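Local coordinates for Phikz039 (Pseudomonas phage phikz, PDB 3ZBQ), which belongs to the tubulin/FtsZ superfamily as the phage tubulin-like protein PhuZ and holds guanosine-5'-diphosphate in its nucleotide pocket, at residues K72-P86 and G105-H119. Sequence-based numbering, arbitrary orientation.
Sequences KDRKAAAELISAHIP and GGASGSTIGPSLVSH. With GDP (guanosine-5'-diphosphate), chain B.
Arg74 and Ser110 illustrate how one long side chain can tie a helix to the rim of a nucleotide site. Followed outward from CB, the Arg74 chain first meets the other segment at CG, which touches both Ser110 OG (3.2 Å) and Gly106 O (3.3 Å); CD then runs alongside Ser110 OG. A bend at chi3 (112°) turns the guanidinium side-on to Ser110, and two nitrogens grip two different atoms, both near its plane: NE donates to Ser110 OG at 2.9 Å in a bent bond, and NH2 to Ser110 O at 3.0 Å in a straighter one (166°). Thr150 of helix 138-158 also bonds NH2. Ser110 OG in turn donates to Gly106 O, from above the carbonyl plane, so the hydroxyl that accepts from Arg74 also ties back to the glycine-rich loop.

Further along, Thr111 is a knob among Arg74, Ala77, Ala78 and Ile81. Its OG1 is spent on Ala107 O, in the carbonyl plane, while CG2 packs 3.9 Å from Ala78 CB. Ile81 lays CD1 3.7 Å from Ile112 N, and Ile85 fills a second hole between Ile112, Ser115, Leu116 and His119, its CG2 3.8 Å from His119 CB. At the margin, one water donates to both Ser82 OG and Ser115 OG.

The helix axes of 74-81 and 109-119 cross at -45°. Near the Arg74 end, Ala107 N and Ser108 N converge on GDP O3B, and Gly109 N reaches O2B. Such a glycine-rich turn, gripping the beta-phosphate with backbone N-H groups and leading into helix 109-119, is the tubulin signature loop of the tubulin/FtsZ nucleotide-binding fold.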
loop_
_atom_site.group_PDB
_atom_site.type_symbol
_atom_site.label_atom_id
_atom_site.label_comp_id
_atom_site.label_asym_id
_atom_site.label_seq_id
_atom_site.Cartn_x
_atom_site.Cartn_y
_atom_site.Cartn_z
ATOM N N LYS A 72 -15.373 4.892 -4.251
ATOM C CA LYS A 72 -14.640 4.141 -5.278
ATOM C C LYS A 72 -14.419 4.866 -6.610
ATOM O O LYS A 72 -14.053 4.240 -7.609
ATOM C CB LYS A 72 -15.247 2.745 -5.484
ATOM C CG LYS A 72 -15.206 1.904 -4.228
ATOM C CD LYS A 72 -15.659 0.485 -4.523
ATOM C CE LYS A 72 -15.593 -0.386 -3.271
ATOM N NZ LYS A 72 -16.561 0.046 -2.228
ATOM N N ASP A 73 -14.623 6.181 -6.615
ATOM C CA ASP A 73 -14.361 6.992 -7.803
ATOM C C ASP A 73 -12.922 7.482 -7.739
ATOM O O ASP A 73 -12.649 8.564 -7.210
ATOM C CB ASP A 73 -15.322 8.188 -7.869
ATOM C CG ASP A 73 -15.312 8.883 -9.231
ATOM O OD1 ASP A 73 -14.263 8.875 -9.919
ATOM O OD2 ASP A 73 -16.365 9.442 -9.608
ATOM N N ARG A 74 -12.004 6.679 -8.269
ATOM C CA ARG A 74 -10.569 6.968 -8.178
ATOM C C ARG A 74 -10.178 8.268 -8.888
ATOM O O ARG A 74 -9.320 9.015 -8.406
ATOM C CB ARG A 74 -9.750 5.800 -8.743
ATOM C CG ARG A 74 -9.054 4.954 -7.697
ATOM C CD ARG A 74 -8.046 3.978 -8.317
ATOM N NE ARG A 74 -6.652 4.311 -7.970
ATOM C CZ ARG A 74 -5.679 4.482 -8.859
ATOM N NH1 ARG A 74 -5.923 4.315 -10.153
ATOM N NH2 ARG A 74 -4.448 4.793 -8.455
ATOM N N LYS A 75 -10.794 8.537 -10.035
ATOM C CA LYS A 75 -10.477 9.756 -10.776
ATOM C C LYS A 75 -10.918 11.004 -10.026
ATOM O O LYS A 75 -10.156 11.966 -9.910
ATOM C CB LYS A 75 -11.075 9.719 -12.178
ATOM C CG LYS A 75 -10.460 8.646 -13.046
ATOM C CD LYS A 75 -10.941 8.746 -14.481
ATOM C CE LYS A 75 -10.349 7.628 -15.315
ATOM N NZ LYS A 75 -10.710 7.744 -16.752
ATOM N N ALA A 76 -12.146 10.990 -9.509
ATOM C CA ALA A 76 -12.624 12.115 -8.716
ATOM C C ALA A 76 -11.760 12.332 -7.488
ATOM O O ALA A 76 -11.454 13.470 -7.131
ATOM C CB ALA A 76 -14.093 11.920 -8.312
ATOM N N ALA A 77 -11.376 11.242 -6.829
ATOM C CA ALA A 77 -10.546 11.347 -5.640
ATOM C C ALA A 77 -9.220 12.002 -6.005
ATOM O O ALA A 77 -8.745 12.900 -5.305
ATOM C CB ALA A 77 -10.314 9.982 -5.034
ATOM N N ALA A 78 -8.621 11.558 -7.104
ATOM C CA ALA A 78 -7.318 12.101 -7.503
ATOM C C ALA A 78 -7.418 13.596 -7.833
ATOM O O ALA A 78 -6.532 14.375 -7.476
ATOM C CB ALA A 78 -6.748 11.316 -8.673
ATOM N N GLU A 79 -8.498 13.993 -8.504
ATOM C CA GLU A 79 -8.731 15.408 -8.817
ATOM C C GLU A 79 -8.788 16.244 -7.552
ATOM O O GLU A 79 -8.315 17.384 -7.515
ATOM C CB GLU A 79 -10.076 15.595 -9.522
ATOM C CG GLU A 79 -10.117 15.268 -10.990
ATOM C CD GLU A 79 -11.501 15.526 -11.577
ATOM O OE1 GLU A 79 -11.900 16.712 -11.666
ATOM O OE2 GLU A 79 -12.195 14.547 -11.940
ATOM N N LEU A 80 -9.404 15.677 -6.521
ATOM C CA LEU A 80 -9.611 16.397 -5.280
ATOM C C LEU A 80 -8.296 16.511 -4.515
ATOM O O LEU A 80 -7.868 17.602 -4.155
ATOM C CB LEU A 80 -10.650 15.690 -4.409
ATOM C CG LEU A 80 -10.744 16.253 -2.984
ATOM C CD1 LEU A 80 -11.134 17.730 -2.993
ATOM C CD2 LEU A 80 -11.696 15.451 -2.125
ATOM N N ILE A 81 -7.654 15.371 -4.295
ATOM C CA ILE A 81 -6.574 15.294 -3.315
ATOM C C ILE A 81 -5.188 15.738 -3.791
ATOM O O ILE A 81 -4.357 16.122 -2.972
ATOM C CB ILE A 81 -6.496 13.882 -2.652
ATOM C CG1 ILE A 81 -6.051 12.807 -3.652
ATOM C CG2 ILE A 81 -7.837 13.512 -2.021
ATOM C CD1 ILE A 81 -4.530 12.559 -3.662
ATOM N N SER A 82 -4.925 15.663 -5.093
ATOM C CA SER A 82 -3.550 15.847 -5.585
ATOM C C SER A 82 -2.887 17.155 -5.161
ATOM O O SER A 82 -1.724 17.166 -4.749
ATOM C CB SER A 82 -3.498 15.702 -7.104
ATOM O OG SER A 82 -3.806 14.371 -7.482
ATOM N N ALA A 83 -3.623 18.256 -5.246
ATOM C CA ALA A 83 -3.050 19.566 -4.920
ATOM C C ALA A 83 -2.766 19.744 -3.424
ATOM O O ALA A 83 -2.032 20.653 -3.033
ATOM C CB ALA A 83 -3.948 20.688 -5.436
ATOM N N HIS A 84 -3.336 18.877 -2.590
ATOM C CA HIS A 84 -3.171 18.995 -1.138
ATOM C C HIS A 84 -1.955 18.241 -0.607
ATOM O O HIS A 84 -1.570 18.416 0.546
ATOM C CB HIS A 84 -4.403 18.474 -0.418
ATOM C CG HIS A 84 -5.659 19.218 -0.753
ATOM N ND1 HIS A 84 -6.162 20.221 0.047
ATOM C CD2 HIS A 84 -6.530 19.083 -1.781
ATOM C CE1 HIS A 84 -7.289 20.675 -0.478
ATOM N NE2 HIS A 84 -7.527 20.009 -1.591
ATOM N N ILE A 85 -1.374 17.386 -1.438
ATOM C CA ILE A 85 -0.285 16.507 -0.991
ATOM C C ILE A 85 0.945 17.221 -0.387
ATOM O O ILE A 85 1.436 16.803 0.665
ATOM C CB ILE A 85 0.143 15.500 -2.093
ATOM C CG1 ILE A 85 -1.019 14.564 -2.441
ATOM C CG2 ILE A 85 1.361 14.700 -1.641
ATOM C CD1 ILE A 85 -1.453 13.664 -1.282
ATOM N N PRO A 86 1.449 18.290 -1.040
ATOM C CA PRO A 86 2.573 18.999 -0.416
ATOM C C PRO A 86 2.245 19.515 0.989
ATOM O O PRO A 86 3.059 19.378 1.903
ATOM C CB PRO A 86 2.806 20.170 -1.369
ATOM C CG PRO A 86 2.360 19.663 -2.693
ATOM C CD PRO A 86 1.144 18.833 -2.379
ATOM N N GLY A 105 -8.342 -1.087 -4.183
ATOM C CA GLY A 105 -9.632 -1.136 -4.867
ATOM C C GLY A 105 -10.572 0.005 -4.543
ATOM O O GLY A 105 -11.654 0.124 -5.132
ATOM N N GLY A 106 -10.166 0.836 -3.589
ATOM C CA GLY A 106 -10.931 2.006 -3.217
ATOM C C GLY A 106 -10.515 3.233 -4.010
ATOM O O GLY A 106 -9.846 3.117 -5.038
ATOM N N ALA A 107 -10.922 4.411 -3.540
ATOM C CA ALA A 107 -10.676 5.661 -4.260
ATOM C C ALA A 107 -9.673 6.578 -3.563
ATOM O O ALA A 107 -8.838 7.204 -4.212
ATOM C CB ALA A 107 -11.990 6.411 -4.471
ATOM N N SER A 108 -9.774 6.671 -2.241
ATOM C CA SER A 108 -9.014 7.665 -1.497
ATOM C C SER A 108 -7.656 7.138 -1.084
ATOM O O SER A 108 -6.638 7.802 -1.290
ATOM C CB SER A 108 -9.803 8.137 -0.278
ATOM O OG SER A 108 -10.991 8.778 -0.700
ATOM N N GLY A 109 -7.625 5.931 -0.521
ATOM C CA GLY A 109 -6.342 5.362 -0.138
ATOM C C GLY A 109 -5.474 5.124 -1.354
ATOM O O GLY A 109 -4.257 5.324 -1.304
ATOM N N SER A 110 -6.090 4.702 -2.456
ATOM C CA SER A 110 -5.341 4.342 -3.661
ATOM C C SER A 110 -4.899 5.542 -4.500
ATOM O O SER A 110 -4.284 5.378 -5.555
ATOM C CB SER A 110 -6.163 3.409 -4.533
ATOM O OG SER A 110 -7.219 4.128 -5.163
ATOM N N THR A 111 -5.214 6.745 -4.040
ATOM C CA THR A 111 -4.705 7.957 -4.680
ATOM C C THR A 111 -3.853 8.752 -3.694
ATOM O O THR A 111 -2.721 9.116 -4.014
ATOM C CB THR A 111 -5.846 8.830 -5.269
ATOM O OG1 THR A 111 -6.809 9.105 -4.247
ATOM C CG2 THR A 111 -6.518 8.101 -6.421
ATOM N N ILE A 112 -4.380 8.999 -2.496
ATOM C CA ILE A 112 -3.607 9.655 -1.436
ATOM C C ILE A 112 -2.311 8.893 -1.137
ATOM O O ILE A 112 -1.242 9.488 -1.073
ATOM C CB ILE A 112 -4.413 9.788 -0.118
ATOM C CG1 ILE A 112 -5.611 10.718 -0.304
ATOM C CG2 ILE A 112 -3.524 10.315 1.011
ATOM C CD1 ILE A 112 -6.630 10.647 0.856
ATOM N N GLY A 113 -2.414 7.577 -0.960
ATOM C CA GLY A 113 -1.257 6.765 -0.604
ATOM C C GLY A 113 -0.139 6.858 -1.620
ATOM O O GLY A 113 0.982 7.281 -1.295
ATOM N N PRO A 114 -0.419 6.444 -2.864
ATOM C CA PRO A 114 0.617 6.531 -3.898
ATOM C C PRO A 114 1.089 7.961 -4.159
ATOM O O PRO A 114 2.259 8.152 -4.493
ATOM C CB PRO A 114 -0.074 5.946 -5.128
ATOM C CG PRO A 114 -1.060 4.955 -4.554
ATOM C CD PRO A 114 -1.575 5.638 -3.299
ATOM N N SER A 115 0.214 8.950 -4.004
ATOM C CA SER A 115 0.651 10.340 -4.153
ATOM C C SER A 115 1.640 10.739 -3.074
ATOM O O SER A 115 2.601 11.463 -3.351
ATOM C CB SER A 115 -0.529 11.309 -4.158
ATOM O OG SER A 115 -1.390 11.025 -5.240
ATOM N N LEU A 116 1.412 10.279 -1.845
ATOM C CA LEU A 116 2.360 10.533 -0.767
ATOM C C LEU A 116 3.674 9.812 -1.034
ATOM O O LEU A 116 4.737 10.388 -0.833
ATOM C CB LEU A 116 1.803 10.132 0.602
ATOM C CG LEU A 116 0.794 11.103 1.221
ATOM C CD1 LEU A 116 -0.001 10.427 2.343
ATOM C CD2 LEU A 116 1.488 12.350 1.749
ATOM N N VAL A 117 3.604 8.565 -1.498
ATOM C CA VAL A 117 4.829 7.816 -1.811
ATOM C C VAL A 117 5.645 8.558 -2.857
ATOM O O VAL A 117 6.869 8.703 -2.732
ATOM C CB VAL A 117 4.515 6.404 -2.331
ATOM C CG1 VAL A 117 5.813 5.693 -2.737
ATOM C CG2 VAL A 117 3.810 5.604 -1.266
ATOM N N SER A 118 4.961 9.044 -3.887
ATOM C CA SER A 118 5.629 9.770 -4.959
ATOM C C SER A 118 6.311 11.030 -4.434
ATOM O O SER A 118 7.483 11.285 -4.727
ATOM C CB SER A 118 4.644 10.136 -6.067
ATOM O OG SER A 118 5.338 10.724 -7.152
ATOM N N HIS A 119 5.574 11.805 -3.648
ATOM C CA HIS A 119 6.108 13.039 -3.082
ATOM C C HIS A 119 7.297 12.732 -2.185
ATOM O O HIS A 119 8.341 13.370 -2.291
ATOM C CB HIS A 119 5.041 13.776 -2.277
ATOM C CG HIS A 119 5.503 15.089 -1.732
ATOM N ND1 HIS A 119 5.301 16.278 -2.397
ATOM C CD2 HIS A 119 6.182 15.396 -0.600
ATOM C CE1 HIS A 119 5.822 17.268 -1.690
ATOM N NE2 HIS A 119 6.363 16.759 -0.598
HETATM P PB GDP B . -11.148 4.239 0.265
HETATM O O1B GDP B . -11.622 4.884 1.542
HETATM O O2B GDP B . -9.634 4.169 0.237
HETATM O O3B GDP B . -11.663 4.963 -0.955
HETATM O O3A GDP B . -11.692 2.731 0.143
HETATM P PA GDP B . -11.703 1.628 1.313
HETATM O O1A GDP B . -12.538 1.959 2.526
HETATM O O2A GDP B . -10.283 1.276 1.705
HETATM O "O5'" GDP B . -12.371 0.385 0.570
HETATM C "C5'" GDP B . -11.845 -0.120 -0.651
HETATM C "C4'" GDP B . -11.720 -1.639 -0.548
HETATM O "O4'" GDP B . -10.702 -1.968 0.398
HETATM C "C3'" GDP B . -12.968 -2.327 -0.029
HETATM O "O3'" GDP B . -13.859 -2.626 -1.116
HETATM C "C2'" GDP B . -12.416 -3.574 0.619
HETATM O "O2'" GDP B . -12.175 -4.563 -0.384
HETATM C "C1'" GDP B . -11.041 -3.166 1.096
HETATM N N9 GDP B . -11.020 -2.838 2.538
HETATM C C8 GDP B . -11.543 -1.761 3.156
HETATM N N7 GDP B . -11.300 -1.804 4.488
HETATM C C5 GDP B . -10.588 -2.922 4.738
HETATM C C6 GDP B . -9.997 -3.586 5.923
HETATM O O6 GDP B . -10.092 -3.078 7.069
HETATM N N1 GDP B . -9.337 -4.740 5.717
HETATM C C2 GDP B . -9.212 -5.306 4.497
HETATM N N2 GDP B . -8.548 -6.480 4.357
HETATM N N3 GDP B . -9.726 -4.754 3.377
HETATM C C4 GDP B . -10.409 -3.591 3.444
HETATM O O HOH W 1 -1.257 12.904 -7.199
#